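Local coordinates for putative uronate isomerase (Thermotoga maritima, PDB 4NAR), which is probably an isomerase, possibly acting as a lactate racemase, at residues E105-V118 / E127-F139. Sequence-based numbering, arbitrary orientation.
Sequences EALAFVGTLPAGFV and EEEIPIKVNRLLF
Ala108 and Val134 exchange backbone hydrogen bonds (Ala108 N to Val134 O 2.6 Å; Val134 N to Ala108 O 3.0 Å), and Leu113 and Ile130 pair likewise, giving a two-stranded antiparallel sheet of 107-113 and 130-135. Between these pairs lies a beta bulge: Val110 N donates to Ile132 O, while Ile132 N reaches past it to Gly111 O (2.7 Å). Thr112 OG1 gives a longer bond to Glu129 OE1 (3.3 Å), arriving on the anti side of the carboxylate. OG1 sits between the backbone N and the carbonyl carbon (chi1 48°), which turns the hydroxyl to Glu129 and sets CG2 against Pro131 CA. An alanine here would lose both hydroxyl and methyl, and would probably leave the Glu129 carboxylate freer to swing. Nearby, the edge of the Phe109 ring meets Pro131 (CE1 to CB 3.5 Å) and Lys133 CG. At the bulge, Val110 spreads its methyls, CG1 onto Phe139 CZ (3.5 Å) and CG2 onto Ile132 CG2, while the Ile132 and Leu113 side chains cross at about a right angle, CD1 against CG (3.8 Å). Backbone bonds thus hold this ribbon together; one face, with Leu113, Ile132 and Val134, packs on helix 198-213, while the other mixes Phe109 and Pro131 with Thr112 and Lys133, whose NZ is salt-bridged to Glu174.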
ATOM      1  N   GLU A 105     -10.429   5.447 -20.154  1.00 21.79           N
ATOM      2  CA  GLU A 105     -11.768   6.017 -20.193  1.00 20.73           C
ATOM      3  C   GLU A 105     -12.364   6.252 -18.799  1.00 18.78           C
ATOM      4  O   GLU A 105     -13.271   7.075 -18.633  1.00 20.67           O
ATOM      5  CB  GLU A 105     -12.675   5.127 -21.044  1.00 28.74           C
ATOM      6  CG  GLU A 105     -12.268   5.098 -22.519  1.00 37.07           C
ATOM      7  CD  GLU A 105     -12.151   6.500 -23.113  1.00 50.27           C
ATOM      8  OE1 GLU A 105     -13.040   7.357 -22.842  1.00 51.07           O
ATOM      9  OE2 GLU A 105     -11.164   6.748 -23.845  1.00 53.84           O
ATOM     10  N   ALA A 106     -11.841   5.546 -17.802  1.00 16.95           N
ATOM     11  CA  ALA A 106     -12.305   5.678 -16.423  1.00 14.42           C
ATOM     12  C   ALA A 106     -11.656   6.876 -15.695  1.00 28.12           C
ATOM     13  O   ALA A 106     -12.076   7.265 -14.590  1.00 22.93           O
ATOM     14  CB  ALA A 106     -12.014   4.407 -15.674  1.00 17.45           C
ATOM     15  N   LEU A 107     -10.638   7.464 -16.322  1.00 21.51           N
ATOM     16  CA  LEU A 107      -9.818   8.458 -15.643  1.00 26.14           C
ATOM     17  C   LEU A 107     -10.080   9.869 -16.138  1.00 29.51           C
ATOM     18  O   LEU A 107     -10.482  10.079 -17.290  1.00 29.18           O
ATOM     19  CB  LEU A 107      -8.335   8.123 -15.817  1.00 19.31           C
ATOM     20  CG  LEU A 107      -8.017   6.647 -15.562  1.00 20.48           C
ATOM     21  CD1 LEU A 107      -6.628   6.318 -16.070  1.00 19.50           C
ATOM     22  CD2 LEU A 107      -8.178   6.277 -14.070  1.00 14.73           C
ATOM     23  N   ALA A 108      -9.853  10.835 -15.248  1.00 24.86           N
ATOM     24  CA  ALA A 108      -9.907  12.245 -15.612  1.00 19.82           C
ATOM     25  C   ALA A 108      -8.495  12.818 -15.543  1.00 18.87           C
ATOM     26  O   ALA A 108      -7.760  12.586 -14.571  1.00 20.85           O
ATOM     27  CB  ALA A 108     -10.861  13.024 -14.680  1.00 13.84           C
ATOM     28  N   PHE A 109      -8.109  13.552 -16.578  1.00 21.59           N
ATOM     29  CA  PHE A 109      -6.839  14.260 -16.563  1.00 21.54           C
ATOM     30  C   PHE A 109      -6.986  15.518 -15.707  1.00 24.42           C
ATOM     31  O   PHE A 109      -7.909  16.314 -15.939  1.00 31.16           O
ATOM     32  CB  PHE A 109      -6.474  14.666 -17.986  1.00 21.49           C
ATOM     33  CG  PHE A 109      -5.194  15.434 -18.080  1.00 32.18           C
ATOM     34  CD1 PHE A 109      -3.986  14.812 -17.792  1.00 31.31           C
ATOM     35  CD2 PHE A 109      -5.190  16.782 -18.448  1.00 34.98           C
ATOM     36  CE1 PHE A 109      -2.785  15.511 -17.876  1.00 33.40           C
ATOM     37  CE2 PHE A 109      -3.997  17.496 -18.534  1.00 33.47           C
ATOM     38  CZ  PHE A 109      -2.787  16.855 -18.252  1.00 36.60           C
ATOM     39  N   VAL A 110      -6.105  15.731 -14.731  1.00 22.41           N
ATOM     40  CA  VAL A 110      -6.223  16.973 -13.955  1.00 28.11           C
ATOM     41  C   VAL A 110      -5.097  17.977 -14.226  1.00 30.10           C
ATOM     42  O   VAL A 110      -5.232  19.169 -13.920  1.00 25.52           O
ATOM     43  CB  VAL A 110      -6.378  16.754 -12.409  1.00 32.84           C
ATOM     44  CG1 VAL A 110      -7.485  15.756 -12.104  1.00 40.93           C
ATOM     45  CG2 VAL A 110      -5.071  16.320 -11.777  1.00 29.81           C
ATOM     46  N   GLY A 111      -3.994  17.498 -14.794  1.00 28.93           N
ATOM     47  CA  GLY A 111      -2.831  18.346 -15.019  1.00 27.44           C
ATOM     48  C   GLY A 111      -1.546  17.541 -15.019  1.00 22.39           C
ATOM     49  O   GLY A 111      -1.589  16.316 -14.887  1.00 24.44           O
ATOM     50  N   THR A 112      -0.405  18.209 -15.171  1.00 22.16           N
ATOM     51  CA  THR A 112       0.878  17.511 -15.221  1.00 20.37           C
ATOM     52  C   THR A 112       1.803  17.930 -14.088  1.00 24.92           C
ATOM     53  O   THR A 112       1.716  19.053 -13.594  1.00 29.13           O
ATOM     54  CB  THR A 112       1.636  17.768 -16.553  1.00 22.47           C
ATOM     55  OG1 THR A 112       1.645  19.168 -16.826  1.00 31.28           O
ATOM     56  CG2 THR A 112       0.977  17.064 -17.729  1.00 21.75           C
ATOM     57  N   LEU A 113       2.682  17.015 -13.676  1.00 23.32           N
ATOM     58  CA  LEU A 113       3.868  17.381 -12.914  1.00 23.08           C
ATOM     59  C   LEU A 113       4.915  17.910 -13.906  1.00 24.38           C
ATOM     60  O   LEU A 113       5.160  17.285 -14.937  1.00 29.03           O
ATOM     61  CB  LEU A 113       4.422  16.165 -12.152  1.00 24.62           C
ATOM     62  CG  LEU A 113       3.513  15.546 -11.079  1.00 25.08           C
ATOM     63  CD1 LEU A 113       4.175  14.343 -10.411  1.00 25.30           C
ATOM     64  CD2 LEU A 113       3.132  16.579 -10.027  1.00 22.23           C
ATOM     65  N   PRO A 114       5.524  19.073 -13.610  1.00 29.53           N
ATOM     66  CA  PRO A 114       6.574  19.624 -14.485  1.00 28.25           C
ATOM     67  C   PRO A 114       7.863  18.789 -14.504  1.00 25.71           C
ATOM     68  O   PRO A 114       8.229  18.177 -13.492  1.00 24.71           O
ATOM     69  CB  PRO A 114       6.847  21.017 -13.889  1.00 28.63           C
ATOM     70  CG  PRO A 114       6.349  20.934 -12.462  1.00 32.70           C
ATOM     71  CD  PRO A 114       5.161  20.003 -12.525  1.00 33.54           C
ATOM     72  N   ALA A 115       8.539  18.791 -15.649  1.00 28.32           N
ATOM     73  CA  ALA A 115       9.710  17.953 -15.896  1.00 25.35           C
ATOM     74  C   ALA A 115      10.838  18.187 -14.905  1.00 27.85           C
ATOM     75  O   ALA A 115      11.503  17.231 -14.487  1.00 25.33           O
ATOM     76  CB  ALA A 115      10.217  18.162 -17.329  1.00 26.58           C
ATOM     77  N   GLY A 116      11.062  19.453 -14.548  1.00 26.44           N
ATOM     78  CA  GLY A 116      12.109  19.803 -13.602  1.00 21.05           C
ATOM     79  C   GLY A 116      11.957  19.088 -12.269  1.00 25.79           C
ATOM     80  O   GLY A 116      12.887  18.432 -11.778  1.00 31.53           O
ATOM     81  N   PHE A 117      10.770  19.209 -11.686  1.00 25.65           N
ATOM     82  CA  PHE A 117      10.448  18.553 -10.429  1.00 21.61           C
ATOM     83  C   PHE A 117      10.536  17.024 -10.550  1.00 23.75           C
ATOM     84  O   PHE A 117      11.106  16.358  -9.677  1.00 20.00           O
ATOM     85  CB  PHE A 117       9.057  19.002  -9.973  1.00 20.07           C
ATOM     86  CG  PHE A 117       8.509  18.207  -8.822  1.00 28.16           C
ATOM     87  CD1 PHE A 117       9.002  18.392  -7.526  1.00 23.35           C
ATOM     88  CD2 PHE A 117       7.501  17.262  -9.032  1.00 18.43           C
ATOM     89  CE1 PHE A 117       8.494  17.642  -6.450  1.00 20.62           C
ATOM     90  CE2 PHE A 117       6.987  16.513  -7.963  1.00 25.79           C
ATOM     91  CZ  PHE A 117       7.487  16.702  -6.671  1.00 21.63           C
ATOM     92  N   VAL A 118       9.986  16.478 -11.637  1.00 26.48           N
ATOM     93  CA  VAL A 118      10.038  15.036 -11.889  1.00 24.05           C
ATOM     94  C   VAL A 118      11.487  14.544 -11.947  1.00 27.40           C
ATOM     95  O   VAL A 118      11.860  13.552 -11.298  1.00 27.31           O
ATOM     96  CB  VAL A 118       9.288  14.663 -13.188  1.00 29.34           C
ATOM     97  CG1 VAL A 118       9.690  13.268 -13.683  1.00 35.97           C
ATOM     98  CG2 VAL A 118       7.776  14.751 -12.970  1.00 21.90           C
ATOM     99  N   GLU A 127      12.844  12.920 -16.509  1.00 57.65           N
ATOM    100  CA  GLU A 127      12.984  14.153 -17.289  1.00 57.54           C
ATOM    101  C   GLU A 127      11.874  14.412 -18.313  1.00 54.59           C
ATOM    102  O   GLU A 127      12.145  14.630 -19.499  1.00 54.54           O
ATOM    103  CB  GLU A 127      14.349  14.210 -17.970  1.00 60.83           C
ATOM    104  CG  GLU A 127      15.377  15.026 -17.196  1.00 68.98           C
ATOM    105  CD  GLU A 127      16.806  14.590 -17.496  1.00 76.31           C
ATOM    106  OE1 GLU A 127      16.992  13.689 -18.348  1.00 83.86           O
ATOM    107  OE2 GLU A 127      17.744  15.141 -16.874  1.00 71.71           O
ATOM    108  N   GLU A 128      10.631  14.408 -17.840  1.00 52.64           N
ATOM    109  CA  GLU A 128       9.485  14.751 -18.674  1.00 53.11           C
ATOM    110  C   GLU A 128       8.292  15.177 -17.808  1.00 43.51           C
ATOM    111  O   GLU A 128       8.266  14.918 -16.605  1.00 34.88           O
ATOM    112  CB  GLU A 128       9.089  13.564 -19.561  1.00 61.61           C
ATOM    113  CG  GLU A 128       8.717  12.293 -18.777  1.00 73.32           C
ATOM    114  CD  GLU A 128       8.131  11.196 -19.661  1.00 80.67           C
ATOM    115  OE1 GLU A 128       8.841  10.187 -19.883  1.00 85.29           O
ATOM    116  OE2 GLU A 128       6.968  11.342 -20.121  1.00 78.90           O
ATOM    117  N   GLU A 129       7.323  15.843 -18.432  1.00 43.75           N
ATOM    118  CA  GLU A 129       6.053  16.171 -17.784  1.00 39.15           C
ATOM    119  C   GLU A 129       5.262  14.883 -17.545  1.00 40.76           C
ATOM    120  O   GLU A 129       5.107  14.068 -18.462  1.00 48.26           O
ATOM    121  CB  GLU A 129       5.229  17.130 -18.657  1.00 33.71           C
ATOM    122  CG  GLU A 129       5.352  18.593 -18.282  1.00 41.65           C
ATOM    123  CD  GLU A 129       4.798  19.532 -19.352  1.00 56.72           C
ATOM    124  OE1 GLU A 129       3.721  20.137 -19.133  1.00 56.26           O
ATOM    125  OE2 GLU A 129       5.443  19.672 -20.418  1.00 68.62           O
ATOM    126  N   ILE A 130       4.766  14.703 -16.322  1.00 26.93           N
ATOM    127  CA  ILE A 130       4.009  13.509 -15.970  1.00 19.85           C
ATOM    128  C   ILE A 130       2.532  13.868 -15.821  1.00 21.55           C
ATOM    129  O   ILE A 130       2.168  14.693 -14.982  1.00 27.68           O
ATOM    130  CB  ILE A 130       4.554  12.856 -14.667  1.00 25.10           C
ATOM    131  CG1 ILE A 130       5.937  12.240 -14.919  1.00 26.83           C
ATOM    132  CG2 ILE A 130       3.598  11.796 -14.140  1.00 18.21           C
ATOM    133  CD1 ILE A 130       5.920  11.100 -15.930  1.00 31.14           C
ATOM    134  N   PRO A 131       1.670  13.269 -16.655  1.00 22.15           N
ATOM    135  CA  PRO A 131       0.235  13.566 -16.533  1.00 23.26           C
ATOM    136  C   PRO A 131      -0.358  12.919 -15.274  1.00 22.52           C
ATOM    137  O   PRO A 131       0.031  11.802 -14.903  1.00 24.02           O
ATOM    138  CB  PRO A 131      -0.367  12.945 -17.802  1.00 18.40           C
ATOM    139  CG  PRO A 131       0.618  11.842 -18.191  1.00 21.68           C
ATOM    140  CD  PRO A 131       1.974  12.349 -17.769  1.00 20.72           C
ATOM    141  N   ILE A 132      -1.268  13.633 -14.614  1.00 20.47           N
ATOM    142  CA  ILE A 132      -1.968  13.104 -13.447  1.00 24.42           C
ATOM    143  C   ILE A 132      -3.405  12.759 -13.819  1.00 23.93           C
ATOM    144  O   ILE A 132      -4.203  13.646 -14.143  1.00 23.72           O
ATOM    145  CB  ILE A 132      -1.973  14.124 -12.280  1.00 26.87           C
ATOM    146  CG1 ILE A 132      -0.538  14.425 -11.849  1.00 36.06           C
ATOM    147  CG2 ILE A 132      -2.762  13.606 -11.091  1.00 12.92           C
ATOM    148  CD1 ILE A 132      -0.137  15.854 -12.103  1.00 40.05           C
ATOM    149  N   LYS A 133      -3.731  11.471 -13.755  1.00 22.12           N
ATOM    150  CA  LYS A 133      -5.065  11.000 -14.117  1.00 20.92           C
ATOM    151  C   LYS A 133      -5.658  10.135 -13.009  1.00 24.46           C
ATOM    152  O   LYS A 133      -5.043   9.135 -12.585  1.00 24.19           O
ATOM    153  CB  LYS A 133      -5.009  10.202 -15.421  1.00 21.94           C
ATOM    154  CG  LYS A 133      -4.393  10.958 -16.582  1.00 24.02           C
ATOM    155  CD  LYS A 133      -4.347  10.079 -17.813  1.00 31.99           C
ATOM    156  CE  LYS A 133      -3.406  10.651 -18.865  1.00 43.90           C
ATOM    157  NZ  LYS A 133      -2.710   9.545 -19.589  1.00 48.55           N
ATOM    158  N   VAL A 134      -6.850  10.513 -12.544  1.00 21.03           N
ATOM    159  CA  VAL A 134      -7.496   9.795 -11.459  1.00 19.87           C
ATOM    160  C   VAL A 134      -8.947   9.465 -11.814  1.00 21.87           C
ATOM    161  O   VAL A 134      -9.503  10.046 -12.773  1.00 12.56           O
ATOM    162  CB  VAL A 134      -7.425  10.604 -10.149  1.00 25.66           C
ATOM    163  CG1 VAL A 134      -5.978  10.685  -9.679  1.00 27.65           C
ATOM    164  CG2 VAL A 134      -8.005  12.002 -10.357  1.00 13.55           C
ATOM    165  N   ASN A 135      -9.536   8.526 -11.063  1.00 11.95           N
ATOM    166  CA  ASN A 135     -10.886   8.051 -11.353  1.00 16.62           C
ATOM    167  C   ASN A 135     -11.810   9.240 -11.517  1.00 21.37           C
ATOM    168  O   ASN A 135     -11.784  10.164 -10.679  1.00 20.93           O
ATOM    169  CB  ASN A 135     -11.436   7.164 -10.232  1.00 15.22           C
ATOM    170  CG  ASN A 135     -12.609   6.317 -10.702  1.00 16.00           C
ATOM    171  OD1 ASN A 135     -13.678   6.841 -11.002  1.00 17.93           O
ATOM    172  ND2 ASN A 135     -12.396   5.004 -10.806  1.00 15.81           N
ATOM    173  N   ARG A 136     -12.609   9.241 -12.585  1.00 20.24           N
ATOM    174  CA  ARG A 136     -13.413  10.425 -12.897  1.00 21.87           C
ATOM    175  C   ARG A 136     -14.544  10.627 -11.883  1.00 24.42           C
ATOM    176  O   ARG A 136     -15.117  11.722 -11.796  1.00 25.65           O
ATOM    177  CB  ARG A 136     -13.936  10.387 -14.333  1.00 18.55           C
ATOM    178  CG  ARG A 136     -14.602   9.079 -14.696  1.00 21.24           C
ATOM    179  CD  ARG A 136     -15.209   9.165 -16.086  1.00 32.65           C
ATOM    180  NE  ARG A 136     -16.600   8.711 -16.058  1.00 49.36           N
ATOM    181  CZ  ARG A 136     -17.659   9.506 -16.202  1.00 53.57           C
ATOM    182  NH1 ARG A 136     -17.500  10.809 -16.414  1.00 50.02           N
ATOM    183  NH2 ARG A 136     -18.882   8.989 -16.151  1.00 64.59           N
ATOM    184  N   LEU A 137     -14.829   9.590 -11.091  1.00 22.10           N
ATOM    185  CA  LEU A 137     -15.815   9.709 -10.010  1.00 24.96           C
ATOM    186  C   LEU A 137     -15.540  10.864  -9.052  1.00 19.54           C
ATOM    187  O   LEU A 137     -16.480  11.507  -8.580  1.00 20.62           O
ATOM    188  CB  LEU A 137     -15.958   8.410  -9.217  1.00 25.10           C
ATOM    189  CG  LEU A 137     -17.005   7.400  -9.698  1.00 19.44           C
ATOM    190  CD1 LEU A 137     -16.775   6.077  -8.973  1.00 21.26           C
ATOM    191  CD2 LEU A 137     -18.428   7.904  -9.438  1.00 16.27           C
ATOM    192  N   LEU A 138     -14.265  11.137  -8.774  1.00 18.06           N
ATOM    193  CA  LEU A 138     -13.901  12.279  -7.931  1.00 23.13           C
ATOM    194  C   LEU A 138     -14.539  13.601  -8.334  1.00 25.16           C
ATOM    195  O   LEU A 138     -14.675  14.489  -7.491  1.00 27.24           O
ATOM    196  CB  LEU A 138     -12.389  12.474  -7.886  1.00 19.07           C
ATOM    197  CG  LEU A 138     -11.684  11.421  -7.040  1.00 23.57           C
ATOM    198  CD1 LEU A 138     -10.229  11.829  -6.855  1.00 26.85           C
ATOM    199  CD2 LEU A 138     -12.405  11.223  -5.699  1.00 15.19           C
ATOM    200  N   PHE A 139     -14.929  13.737  -9.604  1.00 27.14           N
ATOM    201  CA  PHE A 139     -15.373  15.035 -10.122  1.00 26.39           C
ATOM    202  C   PHE A 139     -16.838  15.100 -10.518  1.00 23.49           C
ATOM    203  O   PHE A 139     -17.268  16.072 -11.138  1.00 28.33           O
ATOM    204  CB  PHE A 139     -14.468  15.480 -11.274  1.00 26.01           C
ATOM    205  CG  PHE A 139     -13.013  15.307 -10.956  1.00 32.87           C
ATOM    206  CD1 PHE A 139     -12.388  16.139 -10.023  1.00 13.39           C
ATOM    207  CD2 PHE A 139     -12.287  14.273 -11.528  1.00 28.44           C
ATOM    208  CE1 PHE A 139     -11.048  15.959  -9.691  1.00 18.96           C
ATOM    209  CE2 PHE A 139     -10.944  14.081 -11.201  1.00 32.84           C
ATOM    210  CZ  PHE A 139     -10.321  14.927 -10.274  1.00 26.40           C
TER